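Local coordinates for carbohydrate-binding protein (Flavonifractor plautii, PDB 6N1B) that probably removes the acetyl group from the terminal N-acetylgalactosamine of the blood group A antigen, a step in converting A to universal O type blood, at residues 44-56 and 377-389. Residues are numbered along the deposited sequence; the frame is centred on the assembly and turned at random.
Sequences DSAHADDQVTHPD and IQAKSEDDRIWRI. With CA (calcium ion), chain D.
The carboxylate of D383 is gripped by four N-H donors, three of them from 47-51. H47 ND1 reaches D383 OD1 at 2.7 Å and Q51 NE2 reaches the same oxygen at 2.9 Å. These two arrive from opposite faces of the carboxylate, so OD1 is held between imidazole and amide. The other oxygen, D383 OD2, takes the backbone N of A48 on its syn lone pair at 2.8 Å and, on its anti side, the backbone N of K380, which lies in the same type I turn (380-383) as D383. Next to this site A46 O accepts from E382 N, joining that turn to the 44-47 turn.

Q51 works with both ends of its amide. While NE2 donates to D383 OD1 and to A48 O, Q51 OE1 accepts from W387 N at 3.1 Å; with chi2 at -178° the Q51 chain runs extended to the other segment, and the bonds at both ends of the amide fix its rotation. R388 NH1 donates almost in the guanidinium plane to D49 O (3.1 Å), with a weak second bond to D50 O, and Q51 CG lies over one face of the group.

From here the strands 52-56 and 385-389 diverge at 41°. V52 N still donates to W387 O (3.0 Å), but further along the contact is apolar, I389 CD1 packing on V52 CG2 at 3.6 Å and on P55 CB. T53 OG1 sits at the edge of the W387 ring, and the W387 side chain comes to about 5 Å of both galactose units of the bound glycan.

Beyond P55, D56 chelates a calcium ion together with D122 and D274. The contact joins the first and last of five successive antiparallel sheets, consistent with a five-bladed beta-propeller. Four N-H bonds would probably stabilise the negative charge of D383 and favour the ionised carboxylate in this buried setting.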
loop_
_atom_site.group_PDB
_atom_site.type_symbol
_atom_site.label_atom_id
_atom_site.label_comp_id
_atom_site.label_asym_id
_atom_site.label_seq_id
_atom_site.Cartn_x
_atom_site.Cartn_y
_atom_site.Cartn_z
ATOM N N ASP A 44 6.373 -22.408 -5.931
ATOM C CA ASP A 44 6.479 -22.416 -7.372
ATOM C C ASP A 44 8.017 -22.609 -7.638
ATOM O O ASP A 44 8.792 -21.779 -7.302
ATOM C CB ASP A 44 5.984 -21.090 -7.986
ATOM C CG ASP A 44 6.002 -21.109 -9.480
ATOM O OD1 ASP A 44 6.943 -21.681 -10.116
ATOM O OD2 ASP A 44 5.079 -20.558 -10.131
ATOM N N SER A 45 8.353 -23.753 -8.198
ATOM C CA SER A 45 9.726 -24.118 -8.415
ATOM C C SER A 45 10.571 -23.174 -9.198
ATOM O O SER A 45 11.816 -23.107 -9.050
ATOM C CB SER A 45 9.832 -25.485 -8.987
ATOM O OG SER A 45 9.347 -25.588 -10.332
ATOM N N ALA A 46 9.909 -22.386 -10.015
ATOM C CA ALA A 46 10.602 -21.405 -10.875
ATOM C C ALA A 46 10.826 -20.027 -10.245
ATOM O O ALA A 46 11.367 -19.087 -10.889
ATOM C CB ALA A 46 9.896 -21.228 -12.195
ATOM N N HIS A 47 10.446 -19.910 -8.942
ATOM C CA HIS A 47 10.562 -18.642 -8.207
ATOM C C HIS A 47 10.968 -18.795 -6.794
ATOM O O HIS A 47 10.520 -19.730 -6.091
ATOM C CB HIS A 47 9.194 -17.885 -8.216
ATOM C CG HIS A 47 8.738 -17.513 -9.577
ATOM N ND1 HIS A 47 9.329 -16.466 -10.245
ATOM C CD2 HIS A 47 7.781 -18.012 -10.383
ATOM C CE1 HIS A 47 8.729 -16.358 -11.464
ATOM N NE2 HIS A 47 7.797 -17.296 -11.572
ATOM N N ALA A 48 11.876 -17.919 -6.367
ATOM C CA ALA A 48 12.257 -17.934 -4.923
ATOM C C ALA A 48 11.047 -17.617 -4.053
ATOM O O ALA A 48 10.104 -16.857 -4.459
ATOM C CB ALA A 48 13.323 -16.892 -4.667
ATOM N N ASP A 49 10.999 -18.213 -2.889
ATOM C CA ASP A 49 9.915 -18.074 -1.937
ATOM C C ASP A 49 9.836 -16.644 -1.394
ATOM O O ASP A 49 10.786 -15.924 -1.332
ATOM C CB ASP A 49 10.183 -19.036 -0.761
ATOM C CG ASP A 49 9.915 -20.499 -1.051
ATOM O OD1 ASP A 49 9.292 -20.858 -2.055
ATOM O OD2 ASP A 49 10.358 -21.307 -0.215
ATOM N N ASP A 50 8.649 -16.341 -0.806
ATOM C CA ASP A 50 8.495 -15.219 0.078
ATOM C C ASP A 50 8.757 -13.833 -0.590
ATOM O O ASP A 50 9.130 -12.872 0.069
ATOM C CB ASP A 50 9.229 -15.344 1.379
ATOM C CG ASP A 50 8.805 -16.552 2.171
ATOM O OD1 ASP A 50 7.640 -16.928 2.104
ATOM O OD2 ASP A 50 9.662 -17.224 2.768
ATOM N N GLN A 51 8.527 -13.784 -1.917
ATOM C CA GLN A 51 8.548 -12.517 -2.624
ATOM C C GLN A 51 7.193 -11.771 -2.396
ATOM O O GLN A 51 6.146 -12.400 -2.536
ATOM C CB GLN A 51 8.862 -12.696 -4.103
ATOM C CG GLN A 51 10.235 -13.319 -4.368
ATOM C CD GLN A 51 10.492 -13.431 -5.824
ATOM O OE1 GLN A 51 10.550 -12.377 -6.485
ATOM N NE2 GLN A 51 10.609 -14.641 -6.356
ATOM N N VAL A 52 7.330 -10.467 -2.114
ATOM C CA VAL A 52 6.215 -9.723 -1.593
ATOM C C VAL A 52 6.367 -8.256 -2.036
ATOM O O VAL A 52 7.471 -7.762 -2.280
ATOM C CB VAL A 52 6.101 -9.780 -0.061
ATOM C CG1 VAL A 52 5.651 -11.177 0.424
ATOM C CG2 VAL A 52 7.419 -9.395 0.616
ATOM N N THR A 53 5.171 -7.568 -2.115
ATOM C CA THR A 53 5.143 -6.144 -2.474
ATOM C C THR A 53 3.973 -5.452 -1.861
ATOM O O THR A 53 3.053 -6.076 -1.320
ATOM C CB THR A 53 5.169 -6.048 -4.064
ATOM O OG1 THR A 53 5.539 -4.732 -4.420
ATOM C CG2 THR A 53 3.826 -6.397 -4.629
ATOM N N HIS A 54 4.027 -4.137 -2.023
ATOM C CA HIS A 54 2.871 -3.306 -1.701
ATOM C C HIS A 54 2.290 -3.522 -0.289
ATOM O O HIS A 54 1.132 -3.906 -0.094
ATOM C CB HIS A 54 1.793 -3.436 -2.765
ATOM C CG HIS A 54 0.752 -2.354 -2.834
ATOM N ND1 HIS A 54 -0.203 -2.009 -1.874
ATOM C CD2 HIS A 54 0.566 -1.597 -3.972
ATOM C CE1 HIS A 54 -0.937 -1.025 -2.464
ATOM N NE2 HIS A 54 -0.467 -0.770 -3.677
ATOM N N PRO A 55 3.143 -3.277 0.724
ATOM C CA PRO A 55 2.644 -3.343 2.053
ATOM C C PRO A 55 1.658 -2.202 2.318
ATOM O O PRO A 55 1.846 -1.114 1.785
ATOM C CB PRO A 55 3.864 -3.196 2.948
ATOM C CG PRO A 55 4.741 -2.289 2.100
ATOM C CD PRO A 55 4.528 -2.753 0.682
ATOM N N ASP A 56 0.803 -2.408 3.328
ATOM C CA ASP A 56 0.074 -1.318 3.969
ATOM C C ASP A 56 -0.009 -1.591 5.488
ATOM O O ASP A 56 -0.556 -2.673 5.843
ATOM C CB ASP A 56 -1.290 -1.072 3.347
ATOM C CG ASP A 56 -1.752 0.335 3.705
ATOM O OD1 ASP A 56 -1.013 1.311 3.464
ATOM O OD2 ASP A 56 -2.852 0.463 4.349
ATOM N N ILE A 377 20.325 -16.698 -0.697
ATOM C CA ILE A 377 19.167 -17.065 -1.456
ATOM C C ILE A 377 19.579 -17.251 -2.890
ATOM O O ILE A 377 20.131 -16.344 -3.523
ATOM C CB ILE A 377 18.054 -15.971 -1.301
ATOM C CG1 ILE A 377 17.409 -15.584 0.194
ATOM C CG2 ILE A 377 16.858 -16.323 -2.304
ATOM C CD1 ILE A 377 17.117 -16.738 0.893
ATOM N N GLN A 378 19.187 -18.399 -3.427
ATOM C CA GLN A 378 19.296 -18.603 -4.841
ATOM C C GLN A 378 18.031 -18.138 -5.597
ATOM O O GLN A 378 17.009 -18.779 -5.491
ATOM C CB GLN A 378 19.454 -20.136 -5.083
ATOM C CG GLN A 378 19.512 -20.680 -6.450
ATOM C CD GLN A 378 20.688 -20.153 -7.139
ATOM O OE1 GLN A 378 20.632 -19.138 -7.865
ATOM N NE2 GLN A 378 21.833 -20.680 -6.787
ATOM N N ALA A 379 18.137 -17.035 -6.324
ATOM C CA ALA A 379 17.043 -16.676 -7.226
ATOM C C ALA A 379 16.901 -17.732 -8.270
ATOM O O ALA A 379 17.885 -18.335 -8.679
ATOM C CB ALA A 379 17.153 -15.312 -7.747
ATOM N N LYS A 380 15.666 -17.958 -8.776
ATOM C CA LYS A 380 15.366 -19.052 -9.653
ATOM C C LYS A 380 15.266 -18.632 -11.102
ATOM O O LYS A 380 15.496 -17.454 -11.495
ATOM C CB LYS A 380 14.142 -19.836 -9.131
ATOM C CG LYS A 380 14.098 -20.245 -7.615
ATOM C CD LYS A 380 15.184 -21.063 -7.187
ATOM C CE LYS A 380 15.001 -21.668 -5.691
ATOM N NZ LYS A 380 16.200 -21.369 -5.050
ATOM N N SER A 381 14.908 -19.609 -11.921
ATOM C CA SER A 381 15.045 -19.443 -13.343
ATOM C C SER A 381 14.098 -18.348 -13.955
ATOM O O SER A 381 14.541 -17.711 -14.899
ATOM C CB SER A 381 14.731 -20.776 -14.034
ATOM O OG SER A 381 13.441 -21.213 -13.622
ATOM N N GLU A 382 12.925 -18.163 -13.399
ATOM C CA GLU A 382 11.974 -17.224 -13.907
ATOM C C GLU A 382 11.926 -16.004 -13.002
ATOM O O GLU A 382 11.036 -15.155 -13.254
ATOM C CB GLU A 382 10.612 -17.875 -14.179
ATOM C CG GLU A 382 10.748 -18.961 -15.205
ATOM C CD GLU A 382 9.441 -19.595 -15.639
ATOM O OE1 GLU A 382 8.371 -18.999 -15.485
ATOM O OE2 GLU A 382 9.595 -20.624 -16.341
ATOM N N ASP A 383 12.854 -15.853 -12.065
ATOM C CA ASP A 383 12.963 -14.620 -11.294
ATOM C C ASP A 383 13.724 -13.573 -12.102
ATOM O O ASP A 383 14.910 -13.341 -11.866
ATOM C CB ASP A 383 13.624 -14.911 -9.981
ATOM C CG ASP A 383 12.767 -15.616 -8.961
ATOM O OD1 ASP A 383 11.507 -15.479 -9.030
ATOM O OD2 ASP A 383 13.370 -16.428 -8.178
ATOM N N ASP A 384 13.053 -12.936 -13.042
ATOM C CA ASP A 384 13.662 -11.887 -13.792
ATOM C C ASP A 384 14.110 -10.708 -12.931
ATOM O O ASP A 384 15.096 -9.979 -13.169
ATOM C CB ASP A 384 12.768 -11.354 -14.937
ATOM C CG ASP A 384 12.255 -12.423 -15.829
ATOM O OD1 ASP A 384 13.038 -13.246 -16.330
ATOM O OD2 ASP A 384 11.055 -12.586 -15.958
ATOM N N ARG A 385 13.295 -10.513 -11.840
ATOM C CA ARG A 385 13.543 -9.569 -10.767
ATOM C C ARG A 385 13.051 -10.281 -9.473
ATOM O O ARG A 385 12.430 -11.337 -9.582
ATOM C CB ARG A 385 12.651 -8.283 -11.033
ATOM C CG ARG A 385 12.956 -7.608 -12.338
ATOM C CD ARG A 385 12.148 -6.345 -12.550
ATOM N NE ARG A 385 12.534 -5.771 -13.837
ATOM C CZ ARG A 385 11.725 -5.169 -14.672
ATOM N NH1 ARG A 385 10.442 -5.000 -14.448
ATOM N NH2 ARG A 385 12.260 -4.833 -15.847
ATOM N N ILE A 386 13.400 -9.689 -8.354
ATOM C CA ILE A 386 12.962 -10.200 -7.056
ATOM C C ILE A 386 12.254 -9.060 -6.325
ATOM O O ILE A 386 12.686 -7.935 -6.289
ATOM C CB ILE A 386 14.138 -10.717 -6.204
ATOM C CG1 ILE A 386 14.790 -11.944 -6.804
ATOM C CG2 ILE A 386 13.728 -11.019 -4.767
ATOM C CD1 ILE A 386 14.002 -13.250 -6.663
ATOM N N TRP A 387 11.110 -9.412 -5.727
ATOM C CA TRP A 387 10.233 -8.482 -5.008
ATOM C C TRP A 387 10.387 -8.653 -3.495
ATOM O O TRP A 387 10.117 -9.785 -2.997
ATOM C CB TRP A 387 8.748 -8.709 -5.353
ATOM C CG TRP A 387 8.364 -8.730 -6.807
ATOM C CD1 TRP A 387 8.652 -9.663 -7.710
ATOM C CD2 TRP A 387 7.550 -7.727 -7.493
ATOM N NE1 TRP A 387 8.038 -9.399 -8.954
ATOM C CE2 TRP A 387 7.381 -8.180 -8.831
ATOM C CE3 TRP A 387 6.965 -6.560 -7.093
ATOM C CZ2 TRP A 387 6.615 -7.508 -9.760
ATOM C CZ3 TRP A 387 6.231 -5.811 -8.050
ATOM C CH2 TRP A 387 6.076 -6.315 -9.349
ATOM N N ARG A 388 10.692 -7.590 -2.759
ATOM C CA ARG A 388 10.714 -7.656 -1.301
ATOM C C ARG A 388 10.171 -6.360 -0.678
ATOM O O ARG A 388 9.991 -5.319 -1.344
ATOM C CB ARG A 388 12.197 -7.788 -0.780
ATOM C CG ARG A 388 13.011 -8.969 -1.239
ATOM C CD ARG A 388 12.455 -10.315 -0.784
ATOM N NE ARG A 388 13.386 -11.336 -1.229
ATOM C CZ ARG A 388 13.140 -12.621 -1.267
ATOM N NH1 ARG A 388 11.954 -13.112 -0.868
ATOM N NH2 ARG A 388 14.091 -13.461 -1.720
ATOM N N ILE A 389 9.960 -6.433 0.646
ATOM C CA ILE A 389 9.558 -5.291 1.482
ATOM C C ILE A 389 10.601 -5.071 2.540
ATOM O O ILE A 389 10.974 -6.020 3.272
ATOM C CB ILE A 389 8.189 -5.581 2.194
ATOM C CG1 ILE A 389 7.072 -5.699 1.158
ATOM C CG2 ILE A 389 7.879 -4.502 3.207
ATOM C CD1 ILE A 389 5.792 -6.374 1.726
HETATM CA CA CA D . -2.627 3.010 4.136
HETATM O O HOH W 1 6.619 -17.921 -13.882
HETATM O O HOH W 2 13.507 -16.301 -1.086
HETATM O O HOH W 3 10.091 -12.816 -9.431
HETATM O O HOH W 4 -0.954 3.932 5.495
HETATM O O HOH W 5 -2.690 2.062 6.742
HETATM O O HOH W 6 -3.881 5.047 3.956
HETATM O O HOH W 7 -4.932 2.737 4.902
#